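PDB 5A0N: protein F2 like fibronectin-binding protein, which is a pneumococcal surface adhesin whose internal-thioester domain, the part described here, probably mediates covalent attachment to host molecules. Local coordinates for residues 34-39 and 138-143; 48-53 and 196-201; 57-62 and 152-157; 109-114 and 181-186. All blocks are in the same frame, centred on the assembly; numbering follows the deposited sequence.

Contact 1 of 4, residues 34-39 and 138-143; sequences ATYNNL and YFHQVI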
# COMPACT_ATOMS: atom_id res chain seq x y z
N ALA A 34 10.09 12.72 -10.61
CA ALA A 34 9.41 11.61 -9.98
C ALA A 34 7.92 11.86 -9.86
O ALA A 34 7.47 12.99 -9.70
CB ALA A 34 10.02 11.36 -8.60
N THR A 35 7.16 10.77 -9.88
CA THR A 35 5.73 10.79 -9.72
C THR A 35 5.33 9.85 -8.58
O THR A 35 6.08 8.95 -8.20
CB THR A 35 5.02 10.39 -11.03
OG1 THR A 35 5.63 9.23 -11.59
CG2 THR A 35 5.06 11.52 -12.04
N TYR A 36 4.14 10.08 -8.04
CA TYR A 36 3.56 9.19 -7.03
C TYR A 36 2.82 8.08 -7.77
O TYR A 36 1.85 8.35 -8.47
CB TYR A 36 2.62 9.97 -6.10
CG TYR A 36 2.29 9.16 -4.85
CD1 TYR A 36 1.39 8.12 -4.89
CD2 TYR A 36 2.93 9.41 -3.67
CE1 TYR A 36 1.15 7.32 -3.77
CE2 TYR A 36 2.71 8.62 -2.56
CZ TYR A 36 1.83 7.57 -2.61
OH TYR A 36 1.64 6.79 -1.48
N ASN A 37 3.29 6.83 -7.61
CA ASN A 37 2.89 5.74 -8.50
C ASN A 37 2.04 4.66 -7.84
O ASN A 37 1.78 3.63 -8.44
CB ASN A 37 4.10 5.10 -9.18
CG ASN A 37 4.98 6.15 -9.81
OD1 ASN A 37 4.48 7.12 -10.41
ND2 ASN A 37 6.27 5.98 -9.69
N ASN A 38 1.61 4.88 -6.58
CA ASN A 38 0.65 4.02 -5.89
C ASN A 38 1.12 2.59 -5.68
O ASN A 38 0.32 1.71 -5.41
CB ASN A 38 -0.69 4.05 -6.57
CG ASN A 38 -1.44 5.34 -6.37
OD1 ASN A 38 -1.04 6.25 -5.66
ND2 ASN A 38 -2.60 5.43 -6.99
N LEU A 39 2.43 2.36 -5.82
CA LEU A 39 2.98 1.01 -5.75
C LEU A 39 2.29 0.04 -6.69
O LEU A 39 2.21 -1.15 -6.44
CB LEU A 39 3.08 0.50 -4.30
CG LEU A 39 4.14 1.20 -3.46
CD1 LEU A 39 3.79 1.17 -1.95
CD2 LEU A 39 5.54 0.62 -3.72
N TYR A 138 -3.02 11.22 -3.52
CA TYR A 138 -2.85 11.85 -2.21
C TYR A 138 -3.53 11.03 -1.09
O TYR A 138 -3.04 10.98 0.03
CB TYR A 138 -3.32 13.32 -2.21
CG TYR A 138 -2.34 14.28 -2.87
CD1 TYR A 138 -2.16 14.31 -4.24
CD2 TYR A 138 -1.57 15.14 -2.12
CE1 TYR A 138 -1.28 15.17 -4.82
CE2 TYR A 138 -0.68 16.01 -2.73
CZ TYR A 138 -0.55 16.01 -4.07
OH TYR A 138 0.34 16.88 -4.65
N PHE A 139 -4.65 10.38 -1.40
CA PHE A 139 -5.29 9.50 -0.41
C PHE A 139 -4.49 8.21 -0.23
O PHE A 139 -4.40 7.68 0.86
CB PHE A 139 -6.74 9.19 -0.79
CG PHE A 139 -7.56 8.51 0.28
CD1 PHE A 139 -7.58 8.98 1.59
CD2 PHE A 139 -8.37 7.42 -0.03
CE1 PHE A 139 -8.38 8.38 2.55
CE2 PHE A 139 -9.16 6.83 0.94
CZ PHE A 139 -9.17 7.32 2.21
N HIS A 140 -3.92 7.68 -1.33
CA HIS A 140 -3.03 6.52 -1.20
C HIS A 140 -1.95 6.83 -0.17
O HIS A 140 -1.66 6.02 0.72
CB HIS A 140 -2.40 6.15 -2.55
CG HIS A 140 -1.56 4.92 -2.47
ND1 HIS A 140 -0.28 4.92 -1.98
CD2 HIS A 140 -1.85 3.64 -2.82
CE1 HIS A 140 0.19 3.69 -2.03
NE2 HIS A 140 -0.74 2.89 -2.52
N GLN A 141 -1.34 8.01 -0.28
CA GLN A 141 -0.21 8.34 0.56
C GLN A 141 -0.61 8.39 2.05
O GLN A 141 0.13 7.89 2.89
CB GLN A 141 0.42 9.65 0.12
CG GLN A 141 1.68 10.00 0.88
CD GLN A 141 2.34 11.26 0.39
OE1 GLN A 141 1.67 12.22 0.05
NE2 GLN A 141 3.67 11.21 0.26
N VAL A 142 -1.75 9.01 2.40
CA VAL A 142 -2.13 9.02 3.83
C VAL A 142 -2.52 7.65 4.34
O VAL A 142 -2.19 7.30 5.47
CB VAL A 142 -3.19 10.08 4.21
CG1 VAL A 142 -2.57 11.46 4.13
CG2 VAL A 142 -4.46 9.96 3.37
N ILE A 143 -3.21 6.87 3.52
CA ILE A 143 -3.49 5.48 3.90
C ILE A 143 -2.18 4.73 4.15
O ILE A 143 -2.05 3.98 5.13
CB ILE A 143 -4.36 4.78 2.84
CG1 ILE A 143 -5.77 5.37 2.82
CG2 ILE A 143 -4.36 3.28 3.06
CD1 ILE A 143 -6.67 4.94 3.98

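Contact 2 of 4, residues 48-53 and 196-201; sequences ENSDNF and RFYKPD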
# COMPACT_ATOMS: atom_id res chain seq x y z
N GLU A 48 2.11 -5.61 -17.74
CA GLU A 48 0.65 -5.40 -17.56
C GLU A 48 0.42 -5.19 -16.06
O GLU A 48 0.96 -5.96 -15.26
CB GLU A 48 -0.15 -6.68 -17.98
CG GLU A 48 -0.32 -6.96 -19.47
CD GLU A 48 -0.92 -8.34 -19.72
OE1 GLU A 48 -1.87 -8.73 -19.00
OE2 GLU A 48 -0.46 -9.06 -20.63
N ASN A 49 -0.39 -4.22 -15.66
CA ASN A 49 -0.70 -4.18 -14.24
C ASN A 49 -1.33 -5.48 -13.82
O ASN A 49 -2.24 -6.00 -14.46
CB ASN A 49 -1.71 -3.13 -13.88
CG ASN A 49 -1.18 -1.75 -13.98
OD1 ASN A 49 -0.03 -1.50 -14.38
ND2 ASN A 49 -2.05 -0.81 -13.60
N SER A 50 -0.87 -5.95 -12.68
CA SER A 50 -1.46 -7.09 -11.95
C SER A 50 -2.34 -6.58 -10.82
O SER A 50 -3.34 -7.20 -10.49
CB SER A 50 -0.39 -8.02 -11.43
OG SER A 50 0.50 -7.36 -10.54
N ASP A 51 -1.99 -5.44 -10.23
CA ASP A 51 -2.79 -4.77 -9.19
C ASP A 51 -2.55 -3.27 -9.35
O ASP A 51 -1.41 -2.83 -9.49
CB ASP A 51 -2.44 -5.27 -7.78
CG ASP A 51 -3.10 -6.60 -7.49
OD1 ASP A 51 -4.35 -6.57 -7.34
OD2 ASP A 51 -2.40 -7.64 -7.41
N ASN A 52 -3.64 -2.53 -9.43
CA ASN A 52 -3.52 -1.10 -9.75
C ASN A 52 -2.81 -0.31 -8.67
O ASN A 52 -2.27 0.76 -8.97
CB ASN A 52 -4.89 -0.45 -9.93
CG ASN A 52 -5.60 -0.84 -11.21
OD1 ASN A 52 -5.02 -1.41 -12.13
ND2 ASN A 52 -6.87 -0.47 -11.27
N PHE A 53 -2.83 -0.79 -7.44
CA PHE A 53 -2.14 -0.16 -6.34
C PHE A 53 -1.73 -1.25 -5.38
O PHE A 53 -2.27 -2.37 -5.43
CB PHE A 53 -3.07 0.84 -5.60
CG PHE A 53 -4.34 0.23 -5.05
CD1 PHE A 53 -4.34 -0.39 -3.81
CD2 PHE A 53 -5.53 0.30 -5.78
CE1 PHE A 53 -5.49 -0.98 -3.35
CE2 PHE A 53 -6.68 -0.25 -5.28
CZ PHE A 53 -6.66 -0.88 -4.06
N ARG A 196 -4.26 -9.81 -1.35
CA ARG A 196 -3.11 -10.40 -2.04
C ARG A 196 -1.84 -9.94 -1.34
O ARG A 196 -1.76 -8.78 -0.89
CB ARG A 196 -3.04 -9.95 -3.50
CG ARG A 196 -4.14 -10.52 -4.35
CD ARG A 196 -4.00 -10.00 -5.79
NE ARG A 196 -4.70 -10.89 -6.68
CZ ARG A 196 -4.50 -10.92 -7.97
NH1 ARG A 196 -3.63 -10.09 -8.56
NH2 ARG A 196 -5.21 -11.77 -8.67
N PHE A 197 -0.85 -10.82 -1.30
CA PHE A 197 0.46 -10.51 -0.73
C PHE A 197 1.53 -10.68 -1.79
O PHE A 197 1.54 -11.69 -2.48
CB PHE A 197 0.73 -11.45 0.45
CG PHE A 197 1.79 -10.97 1.40
CD1 PHE A 197 3.14 -11.16 1.13
CD2 PHE A 197 1.42 -10.34 2.59
CE1 PHE A 197 4.11 -10.75 2.04
CE2 PHE A 197 2.38 -9.93 3.49
CZ PHE A 197 3.71 -10.11 3.19
N TYR A 198 2.42 -9.69 -1.90
CA TYR A 198 3.58 -9.81 -2.78
C TYR A 198 4.82 -9.99 -1.93
O TYR A 198 5.20 -9.10 -1.16
CB TYR A 198 3.68 -8.60 -3.72
CG TYR A 198 2.65 -8.58 -4.82
CD1 TYR A 198 2.86 -9.29 -5.99
CD2 TYR A 198 1.49 -7.84 -4.72
CE1 TYR A 198 1.95 -9.21 -7.02
CE2 TYR A 198 0.57 -7.80 -5.74
CZ TYR A 198 0.82 -8.47 -6.91
OH TYR A 198 -0.07 -8.41 -7.98
N LYS A 199 5.40 -11.20 -2.04
CA LYS A 199 6.55 -11.59 -1.24
C LYS A 199 7.80 -11.21 -2.00
O LYS A 199 7.96 -11.63 -3.13
CB LYS A 199 6.52 -13.12 -1.07
CG LYS A 199 5.40 -13.72 -0.25
N PRO A 200 8.72 -10.47 -1.39
CA PRO A 200 9.91 -10.08 -2.14
C PRO A 200 10.91 -11.23 -2.25
O PRO A 200 11.19 -11.93 -1.27
CB PRO A 200 10.51 -8.95 -1.27
CG PRO A 200 10.03 -9.27 0.13
CD PRO A 200 8.67 -9.87 -0.04
N ASP A 201 11.45 -11.42 -3.46
CA ASP A 201 12.56 -12.36 -3.67
C ASP A 201 13.72 -11.94 -2.79
O ASP A 201 13.99 -10.73 -2.64
CB ASP A 201 13.04 -12.34 -5.12
CG ASP A 201 12.12 -13.04 -6.11
OD1 ASP A 201 11.11 -13.65 -5.73
OD2 ASP A 201 12.43 -12.97 -7.32
O HOH W 1 -3.84 -9.74 -11.54

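Contact 3 of 4, residues 57-62 and 152-157; sequences LANGKR and DGMRVS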
# COMPACT_ATOMS: atom_id res chain seq x y z
N LEU A 57 4.65 -2.82 3.34
CA LEU A 57 4.42 -3.33 4.70
C LEU A 57 5.59 -3.19 5.64
O LEU A 57 5.50 -3.67 6.79
CB LEU A 57 3.96 -4.77 4.63
CG LEU A 57 2.75 -5.06 3.74
CD1 LEU A 57 2.48 -6.55 3.72
CD2 LEU A 57 1.53 -4.27 4.17
N ALA A 58 6.68 -2.56 5.21
CA ALA A 58 7.89 -2.45 6.03
C ALA A 58 8.62 -1.19 5.65
O ALA A 58 9.38 -1.16 4.67
CB ALA A 58 8.78 -3.69 5.85
N ASN A 59 8.39 -0.14 6.44
CA ASN A 59 8.95 1.16 6.11
C ASN A 59 10.45 1.28 6.25
O ASN A 59 11.03 2.27 5.77
CB ASN A 59 8.22 2.29 6.85
CG ASN A 59 8.60 2.43 8.29
OD1 ASN A 59 9.22 1.55 8.86
ND2 ASN A 59 8.12 3.51 8.92
N GLY A 60 11.08 0.29 6.88
CA GLY A 60 12.51 0.29 7.12
C GLY A 60 13.31 -0.58 6.19
O GLY A 60 14.52 -0.72 6.37
N LYS A 61 12.65 -1.15 5.18
CA LYS A 61 13.30 -1.99 4.18
C LYS A 61 13.43 -1.23 2.88
O LYS A 61 12.99 -0.09 2.75
CB LYS A 61 12.55 -3.32 4.06
CG LYS A 61 12.67 -4.15 5.35
CD LYS A 61 12.27 -5.59 5.13
CE LYS A 61 13.18 -6.57 5.82
NZ LYS A 61 12.75 -7.89 5.33
N ARG A 62 14.05 -1.87 1.89
CA ARG A 62 14.20 -1.21 0.59
C ARG A 62 12.86 -1.14 -0.11
O ARG A 62 12.00 -2.02 0.05
CB ARG A 62 15.22 -1.97 -0.29
CG ARG A 62 16.61 -2.02 0.28
CD ARG A 62 17.56 -2.86 -0.56
NE ARG A 62 17.77 -2.28 -1.88
CZ ARG A 62 18.32 -2.92 -2.89
NH1 ARG A 62 18.78 -4.16 -2.70
NH2 ARG A 62 18.37 -2.32 -4.08
N ASP A 152 4.98 -0.47 11.70
CA ASP A 152 6.30 0.05 12.06
C ASP A 152 6.30 1.12 13.17
O ASP A 152 7.35 1.67 13.50
CB ASP A 152 7.04 0.59 10.81
CG ASP A 152 7.44 -0.50 9.88
OD1 ASP A 152 8.43 -1.19 10.21
OD2 ASP A 152 6.78 -0.70 8.85
N GLY A 153 5.13 1.44 13.71
CA GLY A 153 5.05 2.47 14.73
C GLY A 153 5.20 3.89 14.21
O GLY A 153 5.43 4.80 14.98
N MET A 154 5.03 4.10 12.90
CA MET A 154 5.19 5.41 12.28
C MET A 154 3.89 6.21 12.33
O MET A 154 3.15 6.31 11.36
CB MET A 154 5.70 5.26 10.85
CG MET A 154 5.99 6.61 10.21
SD MET A 154 6.67 6.49 8.59
CE MET A 154 8.33 6.92 9.02
N ARG A 155 3.64 6.79 13.49
CA ARG A 155 2.48 7.64 13.71
C ARG A 155 2.85 9.06 13.30
O ARG A 155 3.85 9.62 13.78
CB ARG A 155 2.06 7.59 15.17
CG ARG A 155 0.82 8.41 15.45
CD ARG A 155 0.34 8.21 16.89
NE ARG A 155 1.31 8.59 17.91
CZ ARG A 155 1.51 9.83 18.35
NH1 ARG A 155 0.87 10.87 17.81
NH2 ARG A 155 2.38 10.05 19.33
N VAL A 156 2.09 9.61 12.36
CA VAL A 156 2.33 10.94 11.86
C VAL A 156 1.27 11.90 12.38
O VAL A 156 0.07 11.62 12.27
CB VAL A 156 2.36 10.93 10.30
CG1 VAL A 156 2.64 12.32 9.79
CG2 VAL A 156 3.38 9.97 9.78
N SER A 157 1.72 13.03 12.93
CA SER A 157 0.83 14.06 13.45
C SER A 157 1.55 15.39 13.51
O SER A 157 2.71 15.47 13.17
CB SER A 157 0.34 13.70 14.85
OG SER A 157 1.39 13.98 15.79
O HOH W 2 10.33 -2.04 8.46

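Contact 4 of 4, residues 109-114 and 181-186; sequences FSRLSY and TDLYNF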
# COMPACT_ATOMS: atom_id res chain seq x y z
N PHE A 109 -4.49 -3.45 8.50
CA PHE A 109 -4.14 -3.46 7.08
C PHE A 109 -5.36 -3.71 6.22
O PHE A 109 -5.60 -3.04 5.22
CB PHE A 109 -3.07 -4.53 6.75
CG PHE A 109 -3.01 -4.79 5.28
CD1 PHE A 109 -2.43 -3.85 4.44
CD2 PHE A 109 -3.64 -5.87 4.73
CE1 PHE A 109 -2.51 -3.98 3.07
CE2 PHE A 109 -3.69 -6.02 3.37
CZ PHE A 109 -3.12 -5.08 2.53
N SER A 110 -6.17 -4.70 6.59
CA SER A 110 -7.30 -5.04 5.75
C SER A 110 -8.33 -3.92 5.74
O SER A 110 -8.95 -3.65 4.70
CB SER A 110 -7.92 -6.39 6.16
OG SER A 110 -8.47 -6.35 7.47
N ARG A 111 -8.52 -3.24 6.87
CA ARG A 111 -9.41 -2.08 6.92
C ARG A 111 -8.88 -0.89 6.10
O ARG A 111 -9.62 -0.28 5.33
CB ARG A 111 -9.62 -1.64 8.37
CG ARG A 111 -10.56 -2.56 9.12
CD ARG A 111 -10.70 -2.19 10.60
NE ARG A 111 -11.76 -2.98 11.23
CZ ARG A 111 -13.04 -2.77 11.00
NH1 ARG A 111 -13.48 -1.66 10.42
NH2 ARG A 111 -13.91 -3.64 11.43
N LEU A 112 -7.62 -0.55 6.28
CA LEU A 112 -7.07 0.63 5.65
C LEU A 112 -7.01 0.45 4.12
O LEU A 112 -7.36 1.37 3.37
CB LEU A 112 -5.70 0.95 6.24
CG LEU A 112 -5.75 1.55 7.65
CD1 LEU A 112 -4.41 1.44 8.33
CD2 LEU A 112 -6.25 2.98 7.61
N SER A 113 -6.55 -0.71 3.66
CA SER A 113 -6.55 -0.98 2.23
C SER A 113 -7.96 -0.97 1.66
O SER A 113 -8.17 -0.44 0.55
CB SER A 113 -5.76 -2.24 1.92
OG SER A 113 -6.35 -3.38 2.51
N TYR A 114 -8.93 -1.51 2.39
CA TYR A 114 -10.31 -1.44 1.94
C TYR A 114 -10.83 -0.01 1.89
O TYR A 114 -11.63 0.34 1.02
CB TYR A 114 -11.19 -2.31 2.85
CG TYR A 114 -12.67 -2.30 2.55
CD1 TYR A 114 -13.18 -2.92 1.43
CD2 TYR A 114 -13.55 -1.68 3.41
CE1 TYR A 114 -14.56 -2.94 1.20
CE2 TYR A 114 -14.89 -1.68 3.18
CZ TYR A 114 -15.41 -2.34 2.10
OH TYR A 114 -16.77 -2.31 1.93
N THR A 181 -10.76 8.59 12.82
CA THR A 181 -12.09 8.52 13.42
C THR A 181 -12.88 7.31 12.93
O THR A 181 -13.63 6.71 13.70
CB THR A 181 -12.85 9.82 13.09
OG1 THR A 181 -12.10 10.94 13.57
CG2 THR A 181 -14.20 9.85 13.67
N ASP A 182 -12.69 6.94 11.66
CA ASP A 182 -13.59 6.00 10.99
C ASP A 182 -13.09 4.57 10.91
O ASP A 182 -13.85 3.68 10.52
CB ASP A 182 -13.87 6.46 9.56
CG ASP A 182 -14.63 7.77 9.46
OD1 ASP A 182 -15.03 8.32 10.52
OD2 ASP A 182 -14.80 8.25 8.31
N LEU A 183 -11.84 4.34 11.29
CA LEU A 183 -11.17 3.06 11.04
C LEU A 183 -11.97 1.81 11.44
O LEU A 183 -11.98 0.83 10.70
CB LEU A 183 -9.84 3.03 11.83
CG LEU A 183 -8.96 1.79 11.71
CD1 LEU A 183 -8.63 1.47 10.26
CD2 LEU A 183 -7.68 1.93 12.49
N TYR A 184 -12.61 1.87 12.60
CA TYR A 184 -13.29 0.71 13.16
C TYR A 184 -14.80 0.79 12.95
O TYR A 184 -15.53 -0.11 13.36
CB TYR A 184 -12.92 0.61 14.64
CG TYR A 184 -11.43 0.49 14.89
CD1 TYR A 184 -10.73 -0.62 14.43
CD2 TYR A 184 -10.72 1.48 15.56
CE1 TYR A 184 -9.37 -0.76 14.64
CE2 TYR A 184 -9.34 1.35 15.77
CZ TYR A 184 -8.68 0.21 15.31
OH TYR A 184 -7.32 0.04 15.52
N ASN A 185 -15.29 1.82 12.26
CA ASN A 185 -16.73 2.10 12.18
C ASN A 185 -17.37 1.59 10.86
O ASN A 185 -18.11 2.32 10.19
CB ASN A 185 -17.01 3.60 12.44
CG ASN A 185 -16.79 4.00 13.90
OD1 ASN A 185 -16.93 3.17 14.79
ND2 ASN A 185 -16.50 5.27 14.14
N PHE A 186 -17.05 0.35 10.49
CA PHE A 186 -17.65 -0.34 9.35
C PHE A 186 -17.25 -1.81 9.44
O PHE A 186 -16.27 -2.17 10.10
CB PHE A 186 -17.24 0.28 8.00
CG PHE A 186 -15.76 0.29 7.76
CD1 PHE A 186 -15.13 -0.79 7.15
CD2 PHE A 186 -14.99 1.39 8.16
CE1 PHE A 186 -13.75 -0.76 6.95
CE2 PHE A 186 -13.63 1.40 7.94
CZ PHE A 186 -13.01 0.33 7.37

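Contact 1 of 4, residues 34-39 and 138-143
Tyr36 on the short strand 35-36 meets His140 and Gln141 of helix 132-152, where a two-stranded antiparallel ribbon and the loop leaving it dock on the helical part of the domain. The phenol ring reaches the helix with its hydroxyl leading, and Tyr36 OH and His140 ND1 share a hydrogen bond of 2.7 Å, with the hydroxyl at the imidazole edge, in its plane. The two ring planes stand 65° apart, an oblique pair. Beside this bond Tyr36 CE2 touches the Gln141 side chain obliquely, 3.7 Å from Gln141 CB, while the amide oxygen of Gln141 turns to Gln172. His140 CG is anti to the backbone N (chi1 -176°), which places CG on the side of the loop. There Asn38 CA sits 3.8 Å from the centroid of the His140 ring and only 10° off the ring normal, the geometry of a CH-pi contact over one face. The Asn38 amide slides past the imidazole, its OD1 3.4 Å from His140 CB. That oxygen is buried and has no hydrogen-bonding partner in the model. His140 NE2 bonds to Ala54 O, so both ring nitrogens are engaged and the ring's rotation is fixed. Phe55 stacks on the imidazole and Tyr116 meets it edge-to-face, making it the hub of an aromatic cluster between the strand-rich part and the helical insertion of this thioester domain.

Contact 2 of 4, residues 48-53 and 196-201
Asp51 reaches from the strand 49-51 to Arg196 and Tyr198 on strand 193-200 of the neighbouring sheet. Ser50 and Asp51 both face Val41 in a classic beta bulge, and both side chains leave the backbone toward strand 193-200. From Asp51 CB, which is 3.9 Å from Tyr198 OH, the chain runs to CG, set beside the backbone N by chi1 of -79°. Its two oxygens then part company. OD1 takes a salt bridge from Arg215 and a hydrogen bond from Asn8. OD2 faces the strand and accepts twice: Tyr198 OH donates to Asp51 OD2 over 2.5 Å, on the anti lone pair, and Arg196 NH1 forms a salt bridge to the same OD2 at 3.0 Å. The arginine comes from the syn side, 34° out of the carboxylate plane, with an N-H...O angle of 158°. The oxygen lies in the plane of the guanidinium, whereas the two flat groups are nearly perpendicular. Beside them, Ser50 OG lies 2.8 Å from Tyr198 OH. A water donates to Ser50 O at 2.8 Å and accepts from Arg196 NH1 at 3.0 Å, closing a second, indirect link. Arg196 NE is paired with Glu194. A buried carboxylate held by two arginines, a phenol and an amide is probably ionised, and the short phenol bond is consistent with a strongly polarised hydroxyl.

Contact 3 of 4, residues 57-62 and 152-157
Leu57, Ala58 and Asn59 pass the carboxylate of Asp152 on their way into a type I beta turn, Ala58 to Lys61, which meets the C-terminal end of helix 132-152. The chain leaves that helix at Gly153, whose phi is positive, and Met154 is the centre of an inverse gamma turn. Leu57 contributes backbone alone: its carbonyl oxygen O stays 3.8 Å from Asp152 OD2 and bonds to His94, while its side chain turns away toward helix 83-93. At Ala58 the approach tightens, with Ala58 CA 3.5 Å from Asp152 OD2. Asn59 carries most of the contact. Its backbone N donates to Asp152 OD2 at 3.0 Å, in a nearly straight bond with an N-H...O angle of 173°, and the donor comes from above the carboxylate plane, 59° out of it. The Asn59 side chain slides past Asp152 in the opposite direction, its amide and the carboxylate nearly parallel with 22° between their planes. The end of that amide reaches Met154, which also packs on Tyr145 and Trp148 of the helix and lies about 3 Å, between nearest atoms, from a bound buffer molecule. Next comes Gly60, where a water accepts from Gly60 N at 2.9 Å and donates to Asp152 OD1 at 2.7 Å. One carboxylate therefore serves two backbone N-H groups of the turn, those of Asn59 and Gly60, the second through solvent. At the far end, Lys61 N closes the beta turn with a weak bond to Ala58 O at 3.3 Å.

Contact 4 of 4, residues 109-114 and 181-186
Arg111 inserts its guanidinium into the turn that follows helix 170-182 and is held by Leu183 and Phe186. NH1 donates to Leu183 O at 2.9 Å, on a lone pair in the carbonyl plane, and again to Phe186 O at 2.9 Å. NH2 joins at Phe186 O over 3.1 Å, making an end-on grip by two nitrogens on one carbonyl. The same NH1 hovers 3.5 Å above the Phe186 ring plane, over its centre. With Arg111 CZ 18° off the ring normal, this is a cation-pi contact. Phe186 CG lies between the backbone N and the carbonyl carbon (chi1 59°), and the side-chain end comes near the helix. Around this polar grip lies an apolar shell: Leu183 CD1 touches Leu112 CD2 at 3.9 Å, and Phe186 CE1 meets Tyr114 CD2 at 3.7 Å, at the edge of the phenol ring. Further out, Asp107 forms a salt bridge with Arg111 NE and so holds the root of the guanidinium. The type I turn, Asp182 to Asn185, is closed by Asn185 N to Asp182 O. The contact ties the end of helix 170-182 to the middle of helix 105-118, with Leu112 also packing on helix 132-152 and Tyr114 on strand 193-200.

Contacts 1 and 2 are buried, whereas contacts 3 and 4 are partly exposed. Helix 132-152 serves both contact 1, midway along it, and contact 3, at its end; strand 193-200 belongs to contact 2 and also lies against Tyr114 of contact 4. The chemistry follows position: an aromatic cluster with a phenol-imidazole hydrogen bond in contact 1, a charged network in contact 2, a carboxylate receiving backbone and water donors in contact 3, and an arginine on carbonyls and a ring in contact 4. Packing contacts bridge them: Phe53 on His140 and Asn38, Ile143 on the backbone of Leu112, Phe197 on Leu57, and Leu57 on Phe109, linking the sheets to the helical insertion.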